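Local coordinates for hypothetical protein (Rhodococcus sp., PDB 2OV9), which probably hydrolyses medium- and long-chain acyl-coenzyme A thioesters to free fatty acids and coenzyme A, as a member of the hot-dog-fold thioesterases, at residues B[17-22]-B[90-95]; B[78-83]-B[153-158]; B[84-89]-B[138-143]; B[144-149]-B[184-189]. All coordinates share one frame; numbering follows the deposited sequence. Where two conformers were deposited one is given.

Contact 1 of 4, residues B[17-22]-B[90-95]; sequences VLTSPP and PVTGPE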
loop_
_atom_site.group_PDB
_atom_site.type_symbol
_atom_site.label_atom_id
_atom_site.label_comp_id
_atom_site.label_asym_id
_atom_site.label_seq_id
_atom_site.Cartn_x
_atom_site.Cartn_y
_atom_site.Cartn_z
ATOM N N VAL B 17 -16.562 14.074 9.284
ATOM C CA VAL B 17 -15.586 12.991 9.201
ATOM C C VAL B 17 -16.166 11.983 8.232
ATOM O O VAL B 17 -17.297 11.554 8.424
ATOM C CB VAL B 17 -15.341 12.331 10.571
ATOM C CG1 VAL B 17 -14.311 11.187 10.438
ATOM C CG2 VAL B 17 -14.838 13.365 11.583
ATOM N N LEU B 18 -15.404 11.612 7.200
ATOM C CA LEU B 18 -15.903 10.705 6.154
ATOM C C LEU B 18 -15.501 9.251 6.348
ATOM O O LEU B 18 -16.211 8.313 5.937
ATOM C CB LEU B 18 -15.418 11.183 4.794
ATOM C CG LEU B 18 -15.912 12.579 4.413
ATOM C CD1 LEU B 18 -15.341 12.990 3.094
ATOM C CD2 LEU B 18 -17.428 12.583 4.345
ATOM N N THR B 19 -14.336 9.073 6.947
ATOM C CA THR B 19 -13.807 7.757 7.260
ATOM C C THR B 19 -14.485 7.235 8.528
ATOM O O THR B 19 -15.236 7.953 9.186
ATOM C CB THR B 19 -12.311 7.838 7.454
ATOM O OG1 THR B 19 -12.017 8.906 8.365
ATOM C CG2 THR B 19 -11.654 8.142 6.124
ATOM N N SER B 20 -14.254 5.971 8.848
ATOM C CA SER B 20 -14.919 5.370 9.991
ATOM C C SER B 20 -14.414 5.923 11.327
ATOM O O SER B 20 -13.216 5.900 11.587
ATOM C CB SER B 20 -14.754 3.861 9.962
ATOM O OG SER B 20 -15.622 3.290 10.921
ATOM N N PRO B 21 -15.342 6.374 12.203
ATOM C CA PRO B 21 -14.915 6.938 13.495
ATOM C C PRO B 21 -14.438 5.839 14.438
ATOM O O PRO B 21 -14.845 4.681 14.263
ATOM C CB PRO B 21 -16.180 7.620 14.039
ATOM C CG PRO B 21 -17.317 7.020 13.303
ATOM C CD PRO B 21 -16.808 6.335 12.060
ATOM N N PRO B 22 -13.516 6.175 15.372
ATOM C CA PRO B 22 -13.184 5.281 16.480
ATOM C C PRO B 22 -14.423 4.967 17.299
ATOM O O PRO B 22 -15.226 5.861 17.570
ATOM C CB PRO B 22 -12.181 6.095 17.321
ATOM C CG PRO B 22 -12.263 7.508 16.801
ATOM C CD PRO B 22 -12.674 7.386 15.377
ATOM N N PRO B 90 -7.147 -0.546 2.252
ATOM C CA PRO B 90 -5.814 -0.394 2.839
ATOM C C PRO B 90 -5.298 1.018 3.096
ATOM O O PRO B 90 -4.116 1.175 3.391
ATOM C CB PRO B 90 -4.901 -1.134 1.845
ATOM C CG PRO B 90 -5.622 -1.047 0.528
ATOM C CD PRO B 90 -7.095 -1.048 0.860
ATOM N N VAL B 91 -6.150 2.033 2.997
ATOM C CA VAL B 91 -5.727 3.411 3.308
ATOM C C VAL B 91 -6.379 3.900 4.589
ATOM O O VAL B 91 -5.714 4.493 5.441
ATOM C CB VAL B 91 -6.061 4.400 2.138
ATOM C CG1 VAL B 91 -5.620 5.837 2.479
ATOM C CG2 VAL B 91 -5.407 3.929 0.826
ATOM N N THR B 92 -7.680 3.623 4.725
ATOM C CA THR B 92 -8.481 4.162 5.831
ATOM C C THR B 92 -9.158 3.094 6.713
ATOM O O THR B 92 -9.786 3.448 7.707
ATOM C CB THR B 92 -9.613 5.107 5.317
ATOM O OG1 THR B 92 -10.710 4.317 4.816
ATOM C CG2 THR B 92 -9.120 6.055 4.205
ATOM N N GLY B 93 -9.061 1.813 6.339
ATOM C CA GLY B 93 -9.813 0.753 7.021
ATOM C C GLY B 93 -9.378 0.535 8.461
ATOM O O GLY B 93 -8.244 0.159 8.699
ATOM N N PRO B 94 -10.285 0.761 9.433
ATOM C CA PRO B 94 -9.898 0.587 10.845
ATOM C C PRO B 94 -9.510 -0.839 11.192
ATOM O O PRO B 94 -8.685 -1.039 12.072
ATOM C CB PRO B 94 -11.153 0.988 11.619
ATOM C CG PRO B 94 -11.970 1.791 10.661
ATOM C CD PRO B 94 -11.680 1.224 9.298
ATOM N N GLU B 95 -10.090 -1.821 10.503
ATOM C CA GLU B 95 -9.757 -3.207 10.757
ATOM C C GLU B 95 -8.727 -3.745 9.767
ATOM O O GLU B 95 -8.463 -4.962 9.722
ATOM C CB GLU B 95 -11.018 -4.088 10.781
ATOM C CG GLU B 95 -11.850 -3.934 12.049
ATOM C CD GLU B 95 -13.081 -3.040 11.885
ATOM O OE1 GLU B 95 -14.116 -3.517 11.367
ATOM O OE2 GLU B 95 -13.053 -1.878 12.341
HETATM O O HOH W 1 -13.175 4.311 6.608
#
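Thr19 and Ser20 lie against Thr92 and Pro94 where two irregular loops run side by side next to the hot-dog fold; one loop links strand 16-17 to helix 26-43, the other leads toward strand 105-106. No direct hydrogen bond joins the segments, so they meet through carbon and one shared water. Pro94 and Thr92 give up the most surface. CG of Pro94 meets CB of Ser20 at 3.5 Å, a close approach that the compact serine allows and that the rigid proline ring holds in place. The Ser20 hydroxyl, swung opposite the backbone N (chi1 -168°), is taken up by Arg87 NE. A second carbon contact is made deeper in, where the methyl CG2 of Thr19 reaches CB of Thr92 at 3.7 Å and the neighbouring CG2 of Thr92 at 3.8 Å. Threonine suits both places because one branch packs while the other bonds: OG1 of Thr19 pairs with Leu104 N, and OG1 of Thr92 with Asp89 OD1. Around the contact, Leu18 packs on Val144 and Trp148 of helix 131-148, while Arg35 NH2 of helix 26-43 binds the carbonyl of Pro94. Between the two pairs sits the water, which accepts from Ser20 N at 3.0 Å and donates to Thr92 OG1, also at 3.0 Å.

Contact 2 of 4, residues B[78-83]-B[153-158]; sequences DMWNGE and GMTAQL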
loop_
_atom_site.group_PDB
_atom_site.type_symbol
_atom_site.label_atom_id
_atom_site.label_comp_id
_atom_site.label_asym_id
_atom_site.label_seq_id
_atom_site.Cartn_x
_atom_site.Cartn_y
_atom_site.Cartn_z
ATOM N N ASP B 78 -19.066 -0.398 -1.892
ATOM C CA ASP B 78 -18.407 -0.060 -3.154
ATOM C C ASP B 78 -18.517 1.442 -3.378
ATOM O O ASP B 78 -19.501 1.934 -3.948
ATOM C CB ASP B 78 -18.981 -0.831 -4.354
ATOM C CG ASP B 78 -18.099 -0.711 -5.615
ATOM O OD1 ASP B 78 -17.064 -0.000 -5.568
ATOM O OD2 ASP B 78 -18.440 -1.336 -6.654
HETATM N N MSE B 79 -17.493 2.155 -2.907
HETATM C CA MSE B 79 -17.365 3.602 -3.065
HETATM C C MSE B 79 -17.352 4.022 -4.528
HETATM O O MSE B 79 -17.920 5.051 -4.893
HETATM C CB MSE B 79 -16.063 4.071 -2.404
HETATM C CG MSE B 79 -15.877 5.577 -2.374
HETATM SE SE MSE B 79 -14.350 6.094 -1.284
HETATM C CE MSE B 79 -12.905 5.357 -2.375
ATOM N N TRP B 80 -16.687 3.222 -5.357
ATOM C CA TRP B 80 -16.525 3.519 -6.785
ATOM C C TRP B 80 -17.826 3.285 -7.565
ATOM O O TRP B 80 -17.903 3.562 -8.765
ATOM C CB TRP B 80 -15.357 2.700 -7.368
ATOM C CG TRP B 80 -14.071 3.006 -6.680
ATOM C CD1 TRP B 80 -13.191 3.997 -6.993
ATOM C CD2 TRP B 80 -13.553 2.362 -5.509
ATOM N NE1 TRP B 80 -12.135 3.999 -6.106
ATOM C CE2 TRP B 80 -12.337 3.008 -5.179
ATOM C CE3 TRP B 80 -13.988 1.295 -4.713
ATOM C CZ2 TRP B 80 -11.548 2.613 -4.093
ATOM C CZ3 TRP B 80 -13.202 0.912 -3.622
ATOM C CH2 TRP B 80 -11.998 1.570 -3.326
ATOM N N ASN B 81 -18.837 2.779 -6.859
ATOM C CA ASN B 81 -20.175 2.559 -7.423
ATOM C C ASN B 81 -21.227 3.464 -6.770
ATOM O O ASN B 81 -22.423 3.263 -6.951
ATOM C CB ASN B 81 -20.575 1.088 -7.290
ATOM C CG ASN B 81 -21.791 0.741 -8.120
ATOM O OD1 ASN B 81 -22.738 0.124 -7.627
ATOM N ND2 ASN B 81 -21.785 1.160 -9.382
ATOM N N GLY B 82 -20.765 4.452 -6.000
ATOM C CA GLY B 82 -21.649 5.444 -5.399
ATOM C C GLY B 82 -22.292 5.057 -4.077
ATOM O O GLY B 82 -23.265 5.695 -3.644
ATOM N N GLU B 83 -21.741 4.034 -3.426
ATOM C CA GLU B 83 -22.316 3.475 -2.195
ATOM C C GLU B 83 -21.844 4.162 -0.908
ATOM O O GLU B 83 -22.331 3.841 0.180
ATOM C CB GLU B 83 -22.052 1.971 -2.121
ATOM C CG GLU B 83 -22.667 1.202 -3.273
ATOM C CD GLU B 83 -22.448 -0.305 -3.195
ATOM O OE1 GLU B 83 -21.803 -0.789 -2.239
ATOM O OE2 GLU B 83 -22.927 -1.011 -4.111
ATOM N N GLY B 153 -17.117 7.164 -9.832
ATOM C CA GLY B 153 -16.531 6.686 -11.076
ATOM C C GLY B 153 -15.438 5.673 -10.850
ATOM O O GLY B 153 -14.726 5.751 -9.843
HETATM N N MSE B 154 -15.343 4.706 -11.769
HETATM C CA MSE B 154 -14.236 3.744 -11.852
HETATM C C MSE B 154 -12.959 4.476 -12.214
HETATM O O MSE B 154 -12.993 5.357 -13.074
HETATM C CB MSE B 154 -14.496 2.752 -12.986
HETATM C CG MSE B 154 -15.204 1.484 -12.623
HETATM SE SE MSE B 154 -15.059 0.279 -14.150
HETATM C CE MSE B 154 -13.228 -0.352 -13.885
ATOM N N THR B 155 -11.834 4.106 -11.613
ATOM C CA THR B 155 -10.576 4.763 -11.955
ATOM C C THR B 155 -10.200 4.379 -13.388
ATOM O O THR B 155 -10.276 3.204 -13.761
ATOM C CB THR B 155 -9.441 4.412 -10.963
ATOM O OG1 THR B 155 -9.905 4.575 -9.616
ATOM C CG2 THR B 155 -8.239 5.336 -11.158
ATOM N N ALA B 156 -9.843 5.379 -14.189
ATOM C CA ALA B 156 -9.388 5.152 -15.572
ATOM C C ALA B 156 -7.882 5.436 -15.769
ATOM O O ALA B 156 -7.184 4.674 -16.450
ATOM C CB ALA B 156 -10.213 5.982 -16.539
ATOM N N GLN B 157 -7.407 6.544 -15.195
ATOM C CA GLN B 157 -6.006 6.950 -15.310
ATOM C C GLN B 157 -5.596 7.780 -14.110
ATOM O O GLN B 157 -6.366 8.604 -13.618
ATOM C CB GLN B 157 -5.734 7.757 -16.588
ATOM C CG GLN B 157 -4.282 7.638 -17.067
ATOM C CD GLN B 157 -3.720 8.909 -17.679
ATOM O OE1 GLN B 157 -4.091 9.306 -18.783
ATOM N NE2 GLN B 157 -2.786 9.534 -16.974
ATOM N N LEU B 158 -4.380 7.553 -13.630
ATOM C CA LEU B 158 -3.849 8.326 -12.522
ATOM C C LEU B 158 -2.512 8.841 -13.027
ATOM O O LEU B 158 -1.722 8.068 -13.569
ATOM C CB LEU B 158 -3.671 7.413 -11.303
ATOM C CG LEU B 158 -3.525 7.946 -9.887
ATOM C CD1 LEU B 158 -4.901 8.305 -9.315
ATOM C CD2 LEU B 158 -2.802 6.879 -9.013
#
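The start of strand 154-162, an edge of the hot-dog sheet within its own chain, meets a compact turn through Trp80, which touches Gly153 and runs beside Thr155. Chain and chain come close here, 5.3 Å between the CA atoms of Trp80 and Gly153, and the glycine meets the tryptophan through its backbone carbonyl. With CG set beside its backbone N (chi1 -60°), the tryptophan turns its indole so that the carbonyl of Gly153 lies at the ring edge, near the plane, its O 3.7 Å from CD1. Thr155 runs alongside and points the same way, but its OG1 stays 4.2 Å from Trp80 NE1, too far for a hydrogen bond. One face of the indole is covered by the selenomethionine Met79, whose CE stands 3.4 Å above the plane toward the rim. The turn is fastened from inside. Asp78 N donates to Glu83 OE1 at 2.8 Å, Asp78 O takes Asn81 N and Glu83 N from opposite faces of its plane, and Gly82 supplies the positive phi of 85°. Farther along the strand, Ala156 and Gln157 form a classic beta bulge opposite Leu206. Helix 131-148 touches Met79 and Thr155, strand 199-208 pairs alongside, His130 of the second subunit meets Trp80 edge-to-face, and Gln157 and Leu158 carry the sheet across the interface into that subunit.

Contact 3 of 4, residues B[84-89]-B[138-143]; sequences GVTRHD and LDHVLG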
loop_
_atom_site.group_PDB
_atom_site.type_symbol
_atom_site.label_atom_id
_atom_site.label_comp_id
_atom_site.label_asym_id
_atom_site.label_seq_id
_atom_site.Cartn_x
_atom_site.Cartn_y
_atom_site.Cartn_z
ATOM N N GLY B 84 -20.918 5.111 -1.041
ATOM C CA GLY B 84 -20.405 5.855 0.103
ATOM C C GLY B 84 -18.957 5.486 0.317
ATOM O O GLY B 84 -18.399 4.684 -0.433
ATOM N N VAL B 85 -18.336 6.052 1.342
ATOM C CA VAL B 85 -16.909 5.815 1.572
ATOM C C VAL B 85 -16.674 4.405 2.153
ATOM O O VAL B 85 -17.373 3.997 3.083
ATOM C CB VAL B 85 -16.330 6.925 2.488
ATOM C CG1 VAL B 85 -14.874 6.717 2.741
ATOM C CG2 VAL B 85 -16.561 8.309 1.850
ATOM N N THR B 86 -15.702 3.677 1.579
ATOM C CA THR B 86 -15.311 2.314 1.997
ATOM C C THR B 86 -14.790 2.282 3.429
ATOM O O THR B 86 -14.323 3.304 3.948
ATOM C CB THR B 86 -14.183 1.749 1.123
ATOM O OG1 THR B 86 -13.041 2.608 1.231
ATOM C CG2 THR B 86 -14.607 1.668 -0.336
ATOM N N ARG B 87 -14.832 1.100 4.042
ATOM C CA ARG B 87 -14.389 0.920 5.419
ATOM C C ARG B 87 -13.360 -0.235 5.610
ATOM O O ARG B 87 -12.969 -0.556 6.732
ATOM C CB ARG B 87 -15.625 0.630 6.260
ATOM C CG ARG B 87 -15.589 1.286 7.599
ATOM C CD ARG B 87 -16.696 0.753 8.464
ATOM N NE ARG B 87 -16.435 0.979 9.884
ATOM C CZ ARG B 87 -15.895 0.077 10.697
ATOM N NH1 ARG B 87 -15.536 -1.112 10.223
ATOM N NH2 ARG B 87 -15.709 0.372 11.976
ATOM N N HIS B 88 -12.967 -0.874 4.510
ATOM C CA HIS B 88 -12.189 -2.113 4.546
ATOM C C HIS B 88 -10.892 -1.963 3.773
ATOM O O HIS B 88 -10.134 -2.931 3.609
ATOM C CB HIS B 88 -12.983 -3.204 3.845
ATOM C CG HIS B 88 -13.242 -2.906 2.400
ATOM N ND1 HIS B 88 -14.391 -2.278 1.966
ATOM C CD2 HIS B 88 -12.491 -3.126 1.290
ATOM C CE1 HIS B 88 -14.344 -2.135 0.652
ATOM N NE2 HIS B 88 -13.204 -2.642 0.217
ATOM N N ASP B 89 -10.678 -0.757 3.260
ATOM C CA ASP B 89 -9.626 -0.475 2.308
ATOM C C ASP B 89 -8.255 -0.340 3.001
ATOM O O ASP B 89 -8.200 -0.094 4.208
ATOM C CB ASP B 89 -9.996 0.811 1.581
ATOM C CG ASP B 89 -9.972 1.987 2.494
ATOM O OD1 ASP B 89 -10.987 2.269 3.155
ATOM O OD2 ASP B 89 -8.913 2.620 2.577
ATOM N N LEU B 138 -2.995 8.844 -2.462
ATOM C CA LEU B 138 -3.619 9.882 -3.327
ATOM C C LEU B 138 -4.757 9.285 -4.164
ATOM O O LEU B 138 -5.818 9.886 -4.303
ATOM C CB LEU B 138 -2.580 10.594 -4.221
ATOM C CG LEU B 138 -1.774 11.678 -3.467
ATOM C CD1 LEU B 138 -0.601 12.146 -4.287
ATOM C CD2 LEU B 138 -2.649 12.861 -3.130
ATOM N N ASP B 139 -4.540 8.095 -4.714
ATOM C CA ASP B 139 -5.609 7.424 -5.436
ATOM C C ASP B 139 -6.885 7.358 -4.570
ATOM O O ASP B 139 -7.972 7.805 -4.988
ATOM C CB ASP B 139 -5.161 6.018 -5.850
ATOM C CG ASP B 139 -6.250 5.254 -6.567
ATOM O OD1 ASP B 139 -6.452 5.492 -7.762
ATOM O OD2 ASP B 139 -6.921 4.423 -5.939
ATOM N N HIS B 140 -6.752 6.800 -3.368
ATOM C CA HIS B 140 -7.876 6.701 -2.452
ATOM C C HIS B 140 -8.528 8.031 -2.095
ATOM O O HIS B 140 -9.753 8.147 -2.096
ATOM C CB HIS B 140 -7.493 6.009 -1.143
ATOM C CG HIS B 140 -8.690 5.558 -0.375
ATOM N ND1 HIS B 140 -9.404 4.433 -0.728
ATOM C CD2 HIS B 140 -9.366 6.132 0.647
ATOM C CE1 HIS B 140 -10.448 4.306 0.074
ATOM N NE2 HIS B 140 -10.438 5.315 0.930
ATOM N N VAL B 141 -7.717 9.023 -1.738
ATOM C CA VAL B 141 -8.249 10.358 -1.482
ATOM C C VAL B 141 -9.101 10.905 -2.626
ATOM O O VAL B 141 -10.134 11.539 -2.369
ATOM C CB VAL B 141 -7.123 11.360 -1.124
ATOM C CG1 VAL B 141 -7.706 12.737 -0.881
ATOM C CG2 VAL B 141 -6.448 10.881 0.144
ATOM N N LEU B 142 -8.663 10.690 -3.878
ATOM C CA LEU B 142 -9.462 11.121 -5.044
ATOM C C LEU B 142 -10.818 10.417 -5.066
ATOM O O LEU B 142 -11.834 11.036 -5.382
ATOM C CB LEU B 142 -8.732 10.862 -6.389
ATOM C CG LEU B 142 -7.380 11.565 -6.608
ATOM C CD1 LEU B 142 -6.921 11.351 -8.038
ATOM C CD2 LEU B 142 -7.506 13.042 -6.292
ATOM N N GLY B 143 -10.828 9.127 -4.733
ATOM C CA GLY B 143 -12.096 8.382 -4.591
ATOM C C GLY B 143 -13.030 8.982 -3.557
ATOM O O GLY B 143 -14.236 9.089 -3.762
#
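Asp89 lays its carboxylate over one face of the His140 ring, the two planes only 16° apart, with OD2 3.3 Å above the ring plane and displaced toward the rim. Thr86 comes to the same imidazole at its edge, OG1 lying near the ring plane 3.3 Å from CE1. The two loop residues are tied together, Thr86 OG1 donating to Asp89 OD1 at 2.8 Å from above the carboxylate plane. Asp89 folds back to do this, CG standing between its backbone N and carbonyl carbon (chi1 67°); OD1 also takes Thr92 OG1, and OD2 takes Val91 N; a short side chain with two acceptors fits the task. In its place an alanine is likely to leave the hydroxyls of Thr86 and Thr92 without this acceptor and that histidine face without its cover. The outer side is slacker: Val85, partly exposed, keeps its side chain 5.0 Å from the helix segment, and Arg87, turned away at CB, forms a salt bridge with Glu95. His140 ND1 bonds to His130 NE2 of the second subunit. A central helix meeting a partner subunit in this way is typical of hot-dog thioesterases, whose active sites commonly lie at such interfaces.

Contact 4 of 4, residues B[144-149]-B[184-189]; sequences VANAWG and RKITTA
Asn146, on helix 131-148, reaches across to Thr188 and Ile186 of strand 185-194, the short helix and strand axes passing 9.3 Å apart. Its side chain leaves the helix with CG beside the backbone N and opposite the carbonyl carbon (chi1 -69°), which carries the amide toward the sheet. OD1 then accepts from Thr188 OG1 at 2.7 Å, in the carbonyl plane and on a lone pair, with a C=O...donor angle of 115°. Thr188 divides its branches usefully: the hydroxyl stands beside its own backbone N to make this bond, while methyl CG2 turns toward the helix, 3.4 Å from Asn146 OD1 and 4.1 Å from Ala145 CB. Alanine suits that point, being small enough for the strand to lie close. Ile186 supplies the apolar flank, its CG2 branch coming obliquely to 3.6 Å from Asn146 OD1. A leucine in place of Asn146 would probably leave the Thr188 hydroxyl without its acceptor in a buried setting. Leu178 and Phe207, from the two strands next to 185-194, also touch the asparagine side chain. One polar pair is thus set among apolar groups, and the bond probably holds the amide's rotation and ties helix to strand here.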
loop_
_atom_site.group_PDB
_atom_site.type_symbol
_atom_site.label_atom_id
_atom_site.label_comp_id
_atom_site.label_asym_id
_atom_site.label_seq_id
_atom_site.Cartn_x
_atom_site.Cartn_y
_atom_site.Cartn_z
ATOM N N VAL B 144 -12.466 9.371 -2.424
ATOM C CA VAL B 144 -13.244 9.965 -1.364
ATOM C C VAL B 144 -13.715 11.351 -1.779
ATOM O O VAL B 144 -14.855 11.724 -1.492
ATOM C CB VAL B 144 -12.426 10.046 -0.055
ATOM C CG1 VAL B 144 -13.215 10.750 1.035
ATOM C CG2 VAL B 144 -12.019 8.648 0.409
ATOM N N ALA B 145 -12.840 12.126 -2.429
ATOM C CA ALA B 145 -13.225 13.455 -2.931
ATOM C C ALA B 145 -14.367 13.338 -3.913
ATOM O O ALA B 145 -15.293 14.143 -3.906
ATOM C CB ALA B 145 -12.051 14.177 -3.557
ATOM N N ASN B 146 -14.334 12.323 -4.762
ATOM C CA ASN B 146 -15.469 12.102 -5.636
ATOM C C ASN B 146 -16.764 11.776 -4.890
ATOM O O ASN B 146 -17.822 12.282 -5.262
ATOM C CB ASN B 146 -15.163 11.009 -6.669
ATOM C CG ASN B 146 -14.131 11.444 -7.706
ATOM O OD1 ASN B 146 -13.918 12.627 -7.917
ATOM N ND2 ASN B 146 -13.531 10.477 -8.395
ATOM N N ALA B 147 -16.701 10.917 -3.870
ATOM C CA ALA B 147 -17.901 10.617 -3.064
ATOM C C ALA B 147 -18.461 11.899 -2.448
ATOM O O ALA B 147 -19.658 12.161 -2.516
ATOM C CB ALA B 147 -17.583 9.610 -1.962
ATOM N N TRP B 148 -17.577 12.690 -1.853
ATOM C CA TRP B 148 -17.939 13.914 -1.154
ATOM C C TRP B 148 -18.491 14.965 -2.107
ATOM O O TRP B 148 -19.301 15.837 -1.719
ATOM C CB TRP B 148 -16.720 14.432 -0.382
ATOM C CG TRP B 148 -16.895 15.741 0.347
ATOM C CD1 TRP B 148 -16.233 16.920 0.085
ATOM C CD2 TRP B 148 -17.739 16.004 1.491
ATOM N NE1 TRP B 148 -16.620 17.896 0.988
ATOM C CE2 TRP B 148 -17.546 17.367 1.852
ATOM C CE3 TRP B 148 -18.656 15.235 2.225
ATOM C CZ2 TRP B 148 -18.220 17.960 2.923
ATOM C CZ3 TRP B 148 -19.332 15.833 3.297
ATOM C CH2 TRP B 148 -19.110 17.184 3.632
ATOM N N GLY B 149 -18.073 14.879 -3.362
ATOM C CA GLY B 149 -18.608 15.743 -4.409
ATOM C C GLY B 149 -19.878 15.169 -5.030
ATOM O O GLY B 149 -20.382 15.713 -5.994
ATOM N N ARG B 184 -19.999 11.078 -18.275
ATOM C CA ARG B 184 -19.573 10.001 -17.369
ATOM C C ARG B 184 -18.166 10.292 -16.823
ATOM O O ARG B 184 -17.722 9.675 -15.849
ATOM C CB ARG B 184 -19.611 8.631 -18.072
ATOM C CG ARG B 184 -20.979 8.225 -18.636
ATOM C CD ARG B 184 -20.921 6.889 -19.387
ATOM N NE ARG B 184 -21.863 6.859 -20.517
ATOM C CZ ARG B 184 -22.162 5.780 -21.247
ATOM N NH1 ARG B 184 -21.608 4.602 -20.980
ATOM N NH2 ARG B 184 -23.028 5.874 -22.253
ATOM N N LYS B 185 -17.496 11.271 -17.432
ATOM C CA LYS B 185 -16.089 11.538 -17.183
ATOM C C LYS B 185 -15.853 12.521 -16.033
ATOM O O LYS B 185 -16.311 13.669 -16.064
ATOM C CB LYS B 185 -15.404 12.014 -18.467
ATOM C CG LYS B 185 -15.647 11.065 -19.644
ATOM C CD LYS B 185 -14.554 11.154 -20.704
ATOM C CE LYS B 185 -14.252 9.764 -21.282
ATOM N NZ LYS B 185 -13.662 9.795 -22.657
ATOM N N ILE B 186 -15.113 12.059 -15.033
ATOM C CA ILE B 186 -14.799 12.869 -13.868
ATOM C C ILE B 186 -13.304 13.119 -13.813
ATOM O O ILE B 186 -12.518 12.197 -14.013
ATOM C CB ILE B 186 -15.251 12.172 -12.578
ATOM C CG1 ILE B 186 -16.768 11.971 -12.606
ATOM C CG2 ILE B 186 -14.799 12.983 -11.340
ATOM C CD1 ILE B 186 -17.220 10.615 -12.116
ATOM N N THR B 187 -12.926 14.372 -13.557
ATOM C CA THR B 187 -11.533 14.727 -13.294
ATOM C C THR B 187 -11.380 15.175 -11.858
ATOM O O THR B 187 -12.118 16.062 -11.388
ATOM C CB THR B 187 -11.038 15.860 -14.208
ATOM O OG1 THR B 187 -11.014 15.398 -15.560
ATOM C CG2 THR B 187 -9.626 16.276 -13.830
ATOM N N THR B 188 -10.381 14.595 -11.189
ATOM C CA THR B 188 -10.131 14.834 -9.788
ATOM C C THR B 188 -8.645 15.095 -9.562
ATOM O O THR B 188 -7.802 14.455 -10.198
ATOM C CB THR B 188 -10.584 13.615 -8.983
ATOM O OG1 THR B 188 -11.830 13.142 -9.511
ATOM C CG2 THR B 188 -10.770 13.949 -7.488
ATOM N N ALA B 189 -8.324 16.019 -8.651
ATOM C CA ALA B 189 -6.931 16.370 -8.363
ATOM C C ALA B 189 -6.644 16.364 -6.853
ATOM O O ALA B 189 -7.545 16.554 -6.028
ATOM C CB ALA B 189 -6.572 17.741 -8.961
#

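How the contacts relate
All four contacts meet helix 131-148: contacts 3 and 4 lie on it, centres about 11 Å apart, and contacts 1 and 2 pack against it; contact 2 is centred about 9 Å from contacts 3 and 4. Contacts 2 and 4 reach the same sheet, so helix and sheet of the hot-dog fold are joined at several points. Contact 1, about 9 Å from contact 3 between centres, adds the N-terminal loop and meets it through Arg87 and by Val91 on His140. Along the chain, contact 1 alternates with contacts 2 and 3, contact 3 is nested within contact 2, and contact 4 opens after contacts 1 and 3 close. Contact 4 alone does not touch the second subunit.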